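Local coordinates for methyltransferase (PDB 3GIW), which is of unknown function but binds S-adenosyl-L-homocysteine and is probably an S-adenosylmethionine-dependent methyltransferase of Rossmann-like fold, at residues Leu73-Gly86 with Leu156-Ile169. Residues are numbered along the deposited sequence; the frame is centred on the assembly and turned at random. Where two conformers were deposited one is given.
Sequences LAKEAGIRQFLDIG and LDLTRPVALTVIAI
Strands 81-85 and 163-167 pair in parallel at the middle of the central sheet, from Phe82 beside Ala163 to Asp84 beside Thr165. Four backbone bonds join them, running from Ala163 N to Gln81 O (2.9 Å) through to Ile85 N on Thr165 O. At the entry end the extended Gln81 side chain reaches the type I beta turn Asp157-Arg160: OE1 accepts from Asp157 N (2.8 Å, 177° at the hydrogen), while NE2 gives one proton to Asp157 O (3.0 Å) and the other to Pro161 O (3.1 Å). Both acceptors lie in the Gln81 amide plane, which with the OE1 bond fixes the amide's rotation, although NE2 meets Pro161 O from above the carbonyl plane. The seven-stranded sheet has the order 3-2-1-4-5-7-6 of the Rossmann-like methyltransferase fold, and these are its first and fourth strands. On one face Ala163 CB packs against Phe82 CD2 (3.7 Å); farther along, Asp84 CG stands opposite its backbone N (chi1 -173°), bringing OD1 to Thr165 OG1 (2.8 Å), which meets it on the anti side. On the other face Leu164 CD1 lies against Leu83 CG and Ile85 CG1. Where the strands part, Gly86 lies close to S-adenosyl-L-homocysteine-binding Asp112, while Ile85 and Ile169 touch Met140, another such residue.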
ATOM      1  N   LEU A  73     -13.289   4.732  -3.236  1.00 12.33           N
ATOM      2  CA  LEU A  73     -13.320   3.959  -4.473  1.00 13.07           C
ATOM      3  C   LEU A  73     -14.584   3.083  -4.567  1.00 12.33           C
ATOM      4  O   LEU A  73     -15.229   3.030  -5.627  1.00 12.73           O
ATOM      5  CB  LEU A  73     -12.058   3.130  -4.592  1.00 12.84           C
ATOM      6  CG  LEU A  73     -10.789   3.892  -5.006  1.00 13.93           C
ATOM      7  CD1 LEU A  73      -9.543   3.073  -4.646  1.00 14.69           C
ATOM      8  CD2 LEU A  73     -10.822   4.274  -6.506  1.00 14.79           C
ATOM      9  N   ALA A  74     -14.974   2.431  -3.462  1.00 12.83           N
ATOM     10  CA  ALA A  74     -16.145   1.564  -3.446  1.00 13.90           C
ATOM     11  C   ALA A  74     -17.418   2.394  -3.471  1.00 14.09           C
ATOM     12  O   ALA A  74     -18.316   2.123  -4.272  1.00 15.57           O
ATOM     13  CB  ALA A  74     -16.138   0.645  -2.239  1.00 13.89           C
ATOM     14  N   LYS A  75     -17.509   3.419  -2.628  1.00 14.22           N
ATOM     15  CA  LYS A  75     -18.776   4.127  -2.452  0.50 15.41           C
ATOM     16  C   LYS A  75     -19.002   5.186  -3.523  1.00 16.59           C
ATOM     17  O   LYS A  75     -20.033   5.163  -4.188  1.00 19.97           O
ATOM     18  CB  LYS A  75     -18.885   4.753  -1.054  0.50 15.29           C
ATOM     19  CG  LYS A  75     -20.295   5.275  -0.716  0.50 15.55           C
ATOM     20  N   GLU A  76     -18.057   6.110  -3.670  1.00 16.65           N
ATOM     21  CA  GLU A  76     -18.218   7.251  -4.587  0.70 18.03           C
ATOM     22  C   GLU A  76     -17.953   6.844  -6.025  1.00 16.97           C
ATOM     23  O   GLU A  76     -18.729   7.193  -6.910  1.00 18.83           O
ATOM     24  CB  GLU A  76     -17.312   8.432  -4.218  0.70 20.40           C
ATOM     25  CG  GLU A  76     -17.587   9.044  -2.860  0.70 22.55           C
ATOM     26  CD  GLU A  76     -19.006   9.533  -2.724  0.70 25.01           C
ATOM     27  OE1 GLU A  76     -19.490  10.194  -3.673  0.70 27.09           O
ATOM     28  OE2 GLU A  76     -19.635   9.245  -1.681  0.70 28.14           O
ATOM     29  N   ALA A  77     -16.874   6.092  -6.261  1.00 14.76           N
ATOM     30  CA  ALA A  77     -16.500   5.705  -7.623  1.00 13.98           C
ATOM     31  C   ALA A  77     -17.181   4.424  -8.168  1.00 13.77           C
ATOM     32  O   ALA A  77     -17.102   4.134  -9.373  1.00 15.91           O
ATOM     33  CB  ALA A  77     -14.969   5.588  -7.749  1.00 14.49           C
ATOM     34  N   GLY A  78     -17.821   3.648  -7.296  1.00 12.87           N
ATOM     35  CA  GLY A  78     -18.562   2.465  -7.738  1.00 13.47           C
ATOM     36  C   GLY A  78     -17.685   1.282  -8.143  1.00 13.02           C
ATOM     37  O   GLY A  78     -18.141   0.361  -8.834  1.00 15.00           O
ATOM     38  N   ILE A  79     -16.433   1.277  -7.706  1.00 12.75           N
ATOM     39  CA  ILE A  79     -15.515   0.209  -8.061  1.00 12.92           C
ATOM     40  C   ILE A  79     -15.814  -1.065  -7.264  1.00 13.05           C
ATOM     41  O   ILE A  79     -16.055  -1.032  -6.032  1.00 14.89           O
ATOM     42  CB  ILE A  79     -14.035   0.631  -7.849  1.00 13.68           C
ATOM     43  CG1 ILE A  79     -13.653   1.789  -8.794  1.00 13.33           C
ATOM     44  CG2 ILE A  79     -13.087  -0.574  -8.005  1.00 13.56           C
ATOM     45  CD1 ILE A  79     -13.670   1.413 -10.316  1.00 14.59           C
ATOM     46  N   ARG A  80     -15.836  -2.193  -7.967  1.00 11.98           N
ATOM     47  CA  ARG A  80     -16.186  -3.485  -7.385  1.00 12.70           C
ATOM     48  C   ARG A  80     -15.081  -4.529  -7.543  1.00 13.19           C
ATOM     49  O   ARG A  80     -15.305  -5.698  -7.219  1.00 12.43           O
ATOM     50  CB  ARG A  80     -17.491  -4.021  -8.025  1.00 13.70           C
ATOM     51  CG  ARG A  80     -18.689  -3.097  -7.866  1.00 13.62           C
ATOM     52  CD  ARG A  80     -19.216  -3.125  -6.456  1.00 15.06           C
ATOM     53  NE  ARG A  80     -20.284  -2.144  -6.246  1.00 15.71           N
ATOM     54  CZ  ARG A  80     -20.142  -0.922  -5.742  1.00 14.80           C
ATOM     55  NH1 ARG A  80     -18.962  -0.439  -5.326  1.00 15.02           N
ATOM     56  NH2 ARG A  80     -21.216  -0.157  -5.623  1.00 17.16           N
ATOM     57  N   GLN A  81     -13.904  -4.114  -8.027  1.00 12.56           N
ATOM     58  CA  GLN A  81     -12.767  -5.003  -8.208  1.00 11.28           C
ATOM     59  C   GLN A  81     -11.490  -4.282  -7.821  1.00 11.92           C
ATOM     60  O   GLN A  81     -11.252  -3.148  -8.243  1.00 11.57           O
ATOM     61  CB  GLN A  81     -12.651  -5.405  -9.686  1.00 12.00           C
ATOM     62  CG  GLN A  81     -13.889  -6.101 -10.239  1.00 12.77           C
ATOM     63  CD  GLN A  81     -13.616  -6.743 -11.569  1.00 11.59           C
ATOM     64  OE1 GLN A  81     -13.697  -7.984 -11.707  1.00 12.77           O
ATOM     65  NE2 GLN A  81     -13.266  -5.911 -12.572  1.00 11.13           N
ATOM     66  N   PHE A  82     -10.636  -4.962  -7.054  1.00 11.81           N
ATOM     67  CA  PHE A  82      -9.398  -4.380  -6.542  1.00 12.96           C
ATOM     68  C   PHE A  82      -8.244  -5.361  -6.721  1.00 11.61           C
ATOM     69  O   PHE A  82      -8.403  -6.565  -6.462  1.00 12.59           O
ATOM     70  CB  PHE A  82      -9.552  -4.061  -5.031  1.00 14.40           C
ATOM     71  CG  PHE A  82     -10.628  -3.069  -4.732  1.00 14.18           C
ATOM     72  CD1 PHE A  82     -11.979  -3.446  -4.773  1.00 14.13           C
ATOM     73  CD2 PHE A  82     -10.312  -1.744  -4.462  1.00 14.94           C
ATOM     74  CE1 PHE A  82     -13.009  -2.516  -4.531  1.00 14.62           C
ATOM     75  CE2 PHE A  82     -11.343  -0.823  -4.242  1.00 15.11           C
ATOM     76  CZ  PHE A  82     -12.660  -1.209  -4.263  1.00 14.37           C
ATOM     77  N   LEU A  83      -7.089  -4.828  -7.115  1.00 11.76           N
ATOM     78  CA  LEU A  83      -5.831  -5.528  -7.199  1.00 12.08           C
ATOM     79  C   LEU A  83      -4.830  -4.799  -6.287  1.00 12.37           C
ATOM     80  O   LEU A  83      -4.396  -3.698  -6.599  1.00 13.09           O
ATOM     81  CB  LEU A  83      -5.333  -5.558  -8.644  1.00 13.27           C
ATOM     82  CG  LEU A  83      -3.995  -6.255  -8.883  1.00 12.73           C
ATOM     83  CD1 LEU A  83      -3.881  -7.649  -8.275  1.00 14.04           C
ATOM     84  CD2 LEU A  83      -3.662  -6.317 -10.403  1.00 14.38           C
ATOM     85  N   ASP A  84      -4.477  -5.450  -5.174  1.00 12.08           N
ATOM     86  CA  ASP A  84      -3.663  -4.839  -4.127  1.00 12.36           C
ATOM     87  C   ASP A  84      -2.261  -5.409  -4.164  1.00 12.69           C
ATOM     88  O   ASP A  84      -2.035  -6.613  -3.920  1.00 13.82           O
ATOM     89  CB  ASP A  84      -4.291  -5.126  -2.773  1.00 13.55           C
ATOM     90  CG  ASP A  84      -3.614  -4.379  -1.615  1.00 16.11           C
ATOM     91  OD1 ASP A  84      -3.302  -3.176  -1.745  1.00 15.00           O
ATOM     92  OD2 ASP A  84      -3.448  -5.005  -0.526  1.00 16.80           O
ATOM     93  N   ILE A  85      -1.288  -4.560  -4.486  1.00 12.21           N
ATOM     94  CA  ILE A  85       0.090  -4.966  -4.699  1.00 13.03           C
ATOM     95  C   ILE A  85       0.915  -4.585  -3.467  1.00 13.64           C
ATOM     96  O   ILE A  85       1.047  -3.405  -3.157  1.00 14.93           O
ATOM     97  CB  ILE A  85       0.700  -4.284  -5.961  1.00 14.40           C
ATOM     98  CG1 ILE A  85      -0.202  -4.515  -7.175  1.00 15.55           C
ATOM     99  CG2 ILE A  85       2.173  -4.742  -6.172  1.00 14.54           C
ATOM    100  CD1 ILE A  85      -0.383  -5.922  -7.554  1.00 17.85           C
ATOM    101  N   GLY A  86       1.459  -5.567  -2.760  1.00 14.08           N
ATOM    102  CA  GLY A  86       2.172  -5.296  -1.501  1.00 14.71           C
ATOM    103  C   GLY A  86       1.224  -5.212  -0.312  1.00 14.07           C
ATOM    104  O   GLY A  86       1.216  -4.252   0.450  1.00 16.40           O
ATOM    105  N   LEU A 156     -10.837 -11.737 -10.893  1.00 13.44           N
ATOM    106  CA  LEU A 156     -11.141 -10.469 -11.536  1.00 13.93           C
ATOM    107  C   LEU A 156     -11.502 -10.639 -13.015  1.00 13.00           C
ATOM    108  O   LEU A 156     -10.986 -11.528 -13.705  1.00 14.28           O
ATOM    109  CB  LEU A 156      -9.963  -9.519 -11.432  1.00 13.47           C
ATOM    110  CG  LEU A 156      -9.411  -9.256 -10.029  1.00 15.01           C
ATOM    111  CD1 LEU A 156      -8.243  -8.251 -10.105  1.00 17.13           C
ATOM    112  CD2 LEU A 156     -10.532  -8.831  -9.066  1.00 16.14           C
ATOM    113  N   ASP A 157     -12.380  -9.758 -13.489  1.00 11.54           N
ATOM    114  CA  ASP A 157     -12.721  -9.615 -14.895  1.00 11.11           C
ATOM    115  C   ASP A 157     -12.015  -8.380 -15.408  1.00  9.83           C
ATOM    116  O   ASP A 157     -12.414  -7.242 -15.112  1.00 10.14           O
ATOM    117  CB  ASP A 157     -14.236  -9.472 -15.003  1.00 10.91           C
ATOM    118  CG  ASP A 157     -14.725  -9.251 -16.409  1.00 12.65           C
ATOM    119  OD1 ASP A 157     -13.927  -8.964 -17.323  1.00 11.18           O
ATOM    120  OD2 ASP A 157     -15.974  -9.367 -16.611  1.00 13.51           O
ATOM    121  N   LEU A 158     -10.947  -8.544 -16.164  1.00 11.04           N
ATOM    122  CA  LEU A 158     -10.148  -7.389 -16.598  1.00 12.27           C
ATOM    123  C   LEU A 158     -10.746  -6.599 -17.765  1.00 11.42           C
ATOM    124  O   LEU A 158     -10.115  -5.662 -18.283  1.00 12.60           O
ATOM    125  CB  LEU A 158      -8.702  -7.799 -16.898  1.00 13.45           C
ATOM    126  CG  LEU A 158      -7.945  -8.475 -15.737  1.00 14.79           C
ATOM    127  CD1 LEU A 158      -6.484  -8.686 -16.174  1.00 17.14           C
ATOM    128  CD2 LEU A 158      -8.047  -7.636 -14.451  1.00 15.46           C
ATOM    129  N   THR A 159     -11.976  -6.953 -18.158  1.00 10.77           N
ATOM    130  CA  THR A 159     -12.763  -6.117 -19.058  1.00 10.20           C
ATOM    131  C   THR A 159     -13.698  -5.151 -18.325  1.00 12.03           C
ATOM    132  O   THR A 159     -14.443  -4.385 -18.959  1.00 11.54           O
ATOM    133  CB  THR A 159     -13.580  -6.964 -20.085  1.00  9.82           C
ATOM    134  OG1 THR A 159     -14.700  -7.594 -19.454  1.00 10.27           O
ATOM    135  CG2 THR A 159     -12.696  -8.048 -20.792  1.00 11.33           C
ATOM    136  N   ARG A 160     -13.626  -5.141 -17.000  1.00 11.03           N
ATOM    137  CA  ARG A 160     -14.426  -4.208 -16.188  1.00 11.25           C
ATOM    138  C   ARG A 160     -13.488  -3.445 -15.252  1.00 11.31           C
ATOM    139  O   ARG A 160     -12.392  -3.904 -14.998  1.00 12.35           O
ATOM    140  CB  ARG A 160     -15.512  -4.938 -15.399  1.00 12.10           C
ATOM    141  CG  ARG A 160     -16.567  -5.549 -16.320  1.00 15.70           C
ATOM    142  CD  ARG A 160     -17.424  -6.583 -15.623  1.00 19.66           C
ATOM    143  NE  ARG A 160     -18.171  -7.389 -16.597  1.00 22.37           N
ATOM    144  CZ  ARG A 160     -19.262  -6.975 -17.216  1.00 22.17           C
ATOM    145  NH1 ARG A 160     -19.728  -5.761 -16.982  1.00 24.71           N
ATOM    146  NH2 ARG A 160     -19.869  -7.767 -18.096  1.00 23.53           N
ATOM    147  N   PRO A 161     -13.881  -2.242 -14.788  1.00 11.03           N
ATOM    148  CA  PRO A 161     -12.957  -1.434 -14.005  1.00 11.44           C
ATOM    149  C   PRO A 161     -12.385  -2.154 -12.787  1.00 11.59           C
ATOM    150  O   PRO A 161     -13.074  -2.888 -12.071  1.00 11.60           O
ATOM    151  CB  PRO A 161     -13.802  -0.221 -13.616  1.00 12.92           C
ATOM    152  CG  PRO A 161     -14.843  -0.136 -14.703  1.00 13.42           C
ATOM    153  CD  PRO A 161     -15.169  -1.557 -15.017  1.00 12.13           C
ATOM    154  N   VAL A 162     -11.115  -1.851 -12.533  1.00 11.37           N
ATOM    155  CA  VAL A 162     -10.364  -2.343 -11.378  1.00 12.33           C
ATOM    156  C   VAL A 162      -9.633  -1.158 -10.722  1.00 12.82           C
ATOM    157  O   VAL A 162      -9.145  -0.272 -11.428  1.00 12.47           O
ATOM    158  CB  VAL A 162      -9.293  -3.367 -11.855  1.00 11.62           C
ATOM    159  CG1 VAL A 162      -8.414  -3.856 -10.716  1.00 12.25           C
ATOM    160  CG2 VAL A 162      -9.935  -4.634 -12.514  1.00 11.50           C
ATOM    161  N   ALA A 163      -9.598  -1.121  -9.381  1.00 11.92           N
ATOM    162  CA  ALA A 163      -8.686  -0.218  -8.658  1.00 12.76           C
ATOM    163  C   ALA A 163      -7.396  -0.958  -8.319  1.00 12.74           C
ATOM    164  O   ALA A 163      -7.426  -1.977  -7.604  1.00 12.75           O
ATOM    165  CB  ALA A 163      -9.305   0.290  -7.391  1.00 13.94           C
ATOM    166  N   LEU A 164      -6.296  -0.438  -8.843  1.00 12.73           N
ATOM    167  CA  LEU A 164      -4.955  -0.913  -8.593  1.00 12.06           C
ATOM    168  C   LEU A 164      -4.454  -0.125  -7.386  1.00 12.64           C
ATOM    169  O   LEU A 164      -4.266   1.089  -7.478  1.00 12.06           O
ATOM    170  CB  LEU A 164      -4.062  -0.677  -9.805  1.00 12.49           C
ATOM    171  CG  LEU A 164      -2.610  -1.110  -9.683  1.00 13.12           C
ATOM    172  CD1 LEU A 164      -2.443  -2.612  -9.475  1.00 15.32           C
ATOM    173  CD2 LEU A 164      -1.806  -0.663 -10.919  1.00 15.25           C
ATOM    174  N   THR A 165      -4.269  -0.834  -6.265  1.00 13.12           N
ATOM    175  CA  THR A 165      -3.760  -0.223  -5.024  1.00 13.04           C
ATOM    176  C   THR A 165      -2.302  -0.615  -4.778  1.00 13.14           C
ATOM    177  O   THR A 165      -1.980  -1.816  -4.694  1.00 13.60           O
ATOM    178  CB  THR A 165      -4.698  -0.512  -3.812  1.00 13.91           C
ATOM    179  OG1 THR A 165      -4.859  -1.903  -3.632  1.00 14.72           O
ATOM    180  CG2 THR A 165      -6.102   0.037  -4.081  1.00 16.35           C
ATOM    181  N   VAL A 166      -1.418   0.375  -4.692  1.00 12.17           N
ATOM    182  CA  VAL A 166       0.033   0.169  -4.507  1.00 12.93           C
ATOM    183  C   VAL A 166       0.405   1.070  -3.305  1.00 12.36           C
ATOM    184  O   VAL A 166       0.831   2.207  -3.495  1.00 12.38           O
ATOM    185  CB  VAL A 166       0.856   0.510  -5.775  1.00 13.03           C
ATOM    186  CG1 VAL A 166       2.299   0.118  -5.570  1.00 13.92           C
ATOM    187  CG2 VAL A 166       0.273  -0.244  -7.013  1.00 14.81           C
ATOM    188  N   ILE A 167       0.167   0.541  -2.103  1.00 12.38           N
ATOM    189  CA  ILE A 167       0.184   1.312  -0.862  1.00 13.54           C
ATOM    190  C   ILE A 167       1.330   0.861   0.047  1.00 13.54           C
ATOM    191  O   ILE A 167       1.522  -0.319   0.326  1.00 12.82           O
ATOM    192  CB  ILE A 167      -1.182   1.173  -0.173  1.00 13.93           C
ATOM    193  CG1 ILE A 167      -2.273   1.754  -1.098  1.00 15.93           C
ATOM    194  CG2 ILE A 167      -1.138   1.882   1.204  1.00 16.81           C
ATOM    195  CD1 ILE A 167      -3.719   1.616  -0.638  1.00 17.62           C
ATOM    196  N   ALA A 168       2.157   1.834   0.436  1.00 15.90           N
ATOM    197  CA  ALA A 168       3.244   1.591   1.388  1.00 17.47           C
ATOM    198  C   ALA A 168       4.234   0.539   0.871  1.00 15.98           C
ATOM    199  O   ALA A 168       4.732  -0.308   1.625  1.00 19.78           O
ATOM    200  CB  ALA A 168       2.676   1.219   2.794  1.00 19.95           C
ATOM    201  N   ILE A 169       4.520   0.574  -0.435  1.00 14.99           N
ATOM    202  CA  ILE A 169       5.449  -0.391  -1.053  0.50 15.89           C
ATOM    203  C   ILE A 169       6.469   0.224  -2.024  1.00 14.48           C
ATOM    204  O   ILE A 169       7.616  -0.227  -2.109  1.00 14.40           O
ATOM    205  CB  ILE A 169       4.675  -1.528  -1.789  0.50 16.63           C
ATOM    206  CG1 ILE A 169       5.662  -2.443  -2.533  0.50 17.20           C
ATOM    207  CG2 ILE A 169       3.676  -0.968  -2.764  0.50 17.31           C
ATOM    208  CD1 ILE A 169       5.090  -3.783  -2.910  0.50 18.44           C
TER
HETATM  209  O   HOH W   1     -15.518  -2.457 -10.872  1.00 17.42           O
HETATM  210  O   HOH W   2      -0.689  -2.118  -1.448  1.00 13.52           O